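Local coordinates for protein Vv2_1132 (PDB 5Y9S) that regulates transcription as a LysR-type regulator, probably binding DNA through its helix-turn-helix domain and an effector through its regulatory domain, and assembles as a tetramer, at the interface of chains A and B. Coordinates in Å, arbitrary orientation; residue numbers count along the deposited sequence, not the author numbering. Chains: chain A/B, Vv2_1132.

The interface of chains A and B. Residues chain A 110-111, 115-116, 119; chain B 237, 240-241.
Helix 235-243 of chain B lies against two consecutive helices of chain A, 107-112 and 114-120, with helical backbone angles at A:Pro115, A:Lys116, B:Ser237 and B:Lys240. All these residues belong to the regulatory, LysR substrate-binding domains, and the patch is one half of a two-fold pair within the tetramer. At one end the hydroxyl OG of B:Ser237 donates a hydrogen bond to the carbonyl O of A:Ala110, 3.1 Å away. The donor is tilted 34° from the carbonyl plane. The C=O...donor angle is 146°. B:Ser237 OG points away from its own backbone N (chi1 177°), which turns the hydroxyl outward to the end of helix 107-112. Beside this bond, the CG1 methyl of A:Val111 rests over the N and CB of B:Ser237.

B:Lys240 buries more surface than any other residue of the patch and is used mainly for its aliphatic stem. Its CB meets the CB-CG edge of the A:Pro115 ring, 3.7 Å from the ring carbon CB, and the two side chains pass at a slant. The B:Lys240 stem then runs on past the ring to the carbonyl of A:Val111. Its CE lies beside A:Val111 O, 3.3 Å away, with the amino NZ running on past the carbonyl rather than aimed at it. A:Lys116 folds back through bends at chi2 and chi3, bringing its NZ 3.8 Å from CG of B:Lys240. NZ of A:Lys116 and NZ of B:Lys240 remain 4.6 Å apart, a pair of probably like charges that may be mildly unfavourable.

On the other flank of the proline, the thioether of B:Met241 meets both CA and CB of the ring. A:Leu119, one helical turn beyond A:Pro115, reaches the backbone of the chain B helix with its two methyls: CD2 approaches B:Met241 O, and CD1 lies 3.7 Å from B:Lys240 O.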
ATOM      1  N   ALA A 110      21.608   6.207  25.766  1.00 44.92           N
ATOM      2  CA  ALA A 110      20.890   6.550  26.985  1.00 46.20           C
ATOM      3  C   ALA A 110      21.697   6.265  28.243  1.00 46.41           C
ATOM      4  O   ALA A 110      21.379   6.828  29.294  1.00 45.27           O
ATOM      5  CB  ALA A 110      19.563   5.794  27.061  1.00 48.15           C
ATOM      6  N   VAL A 111      22.708   5.395  28.173  1.00 50.67           N
ATOM      7  CA  VAL A 111      23.542   5.100  29.328  1.00 47.14           C
ATOM      8  C   VAL A 111      24.960   5.642  29.179  1.00 52.13           C
ATOM      9  O   VAL A 111      25.561   6.041  30.180  1.00 58.20           O
ATOM     10  CB  VAL A 111      23.559   3.578  29.639  1.00 48.04           C
ATOM     11  CG1 VAL A 111      22.155   2.979  29.529  1.00 40.25           C
ATOM     12  CG2 VAL A 111      24.522   2.813  28.735  1.00 46.10           C
ATOM     13  N   PRO A 115      23.485  10.607  30.423  1.00 44.71           N
ATOM     14  CA  PRO A 115      23.830  10.939  31.812  1.00 44.34           C
ATOM     15  C   PRO A 115      25.121  11.720  31.899  1.00 43.80           C
ATOM     16  O   PRO A 115      25.217  12.656  32.699  1.00 54.87           O
ATOM     17  CB  PRO A 115      23.923   9.566  32.497  1.00 47.83           C
ATOM     18  CG  PRO A 115      24.140   8.604  31.399  1.00 50.86           C
ATOM     19  CD  PRO A 115      23.366   9.150  30.243  1.00 46.67           C
ATOM     20  N   LYS A 116      26.096  11.404  31.046  1.00 40.46           N
ATOM     21  CA  LYS A 116      27.352  12.141  31.087  1.00 57.32           C
ATOM     22  C   LYS A 116      27.162  13.591  30.668  1.00 56.94           C
ATOM     23  O   LYS A 116      27.871  14.474  31.160  1.00 56.01           O
ATOM     24  CB  LYS A 116      28.405  11.433  30.225  1.00 58.77           C
ATOM     25  CG  LYS A 116      28.329   9.894  30.272  1.00 61.54           C
ATOM     26  CD  LYS A 116      29.127   9.289  31.441  1.00 64.40           C
ATOM     27  CE  LYS A 116      28.463   9.559  32.805  1.00 64.71           C
ATOM     28  NZ  LYS A 116      28.719   8.559  33.856  1.00 68.87           N
ATOM     29  N   LEU A 119      25.163  15.635  33.657  1.00 53.16           N
ATOM     30  CA  LEU A 119      26.083  15.925  34.755  1.00 48.20           C
ATOM     31  C   LEU A 119      27.054  17.032  34.360  1.00 49.24           C
ATOM     32  O   LEU A 119      27.212  18.014  35.090  1.00 49.91           O
ATOM     33  CB  LEU A 119      26.827  14.659  35.177  1.00 46.67           C
ATOM     34  CG  LEU A 119      25.933  13.485  35.587  1.00 51.02           C
ATOM     35  CD1 LEU A 119      26.711  12.170  35.584  1.00 52.00           C
ATOM     36  CD2 LEU A 119      25.264  13.717  36.934  1.00 40.43           C
TER
ATOM     37  N   SER B 237      21.005   3.430  33.320  1.00 32.50           N
ATOM     38  CA  SER B 237      20.981   4.869  33.123  1.00 34.99           C
ATOM     39  C   SER B 237      20.796   5.590  34.451  1.00 35.15           C
ATOM     40  O   SER B 237      21.477   6.586  34.721  1.00 30.05           O
ATOM     41  CB  SER B 237      19.871   5.230  32.131  1.00 44.32           C
ATOM     42  OG  SER B 237      19.763   6.631  31.959  1.00 56.07           O
ATOM     43  N   LYS B 240      24.088   5.737  36.440  1.00 33.89           N
ATOM     44  CA  LYS B 240      25.066   6.771  36.106  1.00 35.14           C
ATOM     45  C   LYS B 240      24.628   8.143  36.607  1.00 40.32           C
ATOM     46  O   LYS B 240      25.465   8.957  37.024  1.00 38.54           O
ATOM     47  CB  LYS B 240      25.317   6.793  34.599  1.00 44.05           C
ATOM     48  CG  LYS B 240      26.242   5.676  34.147  1.00 44.13           C
ATOM     49  CD  LYS B 240      25.650   4.952  32.974  1.00 51.09           C
ATOM     50  CE  LYS B 240      26.562   3.834  32.487  1.00 61.48           C
ATOM     51  NZ  LYS B 240      27.963   4.312  32.325  1.00 62.18           N
ATOM     52  N   MET B 241      23.327   8.430  36.575  1.00 39.49           N
ATOM     53  CA  MET B 241      22.874   9.693  37.148  1.00 41.59           C
ATOM     54  C   MET B 241      23.195   9.750  38.632  1.00 42.94           C
ATOM     55  O   MET B 241      23.610  10.794  39.151  1.00 45.57           O
ATOM     56  CB  MET B 241      21.381   9.871  36.900  1.00 46.20           C
ATOM     57  CG  MET B 241      21.074  10.114  35.436  1.00 45.64           C
ATOM     58  SD  MET B 241      21.848  11.654  34.920  1.00 41.65           S
ATOM     59  CE  MET B 241      20.945  12.816  35.940  1.00 39.07           C
TER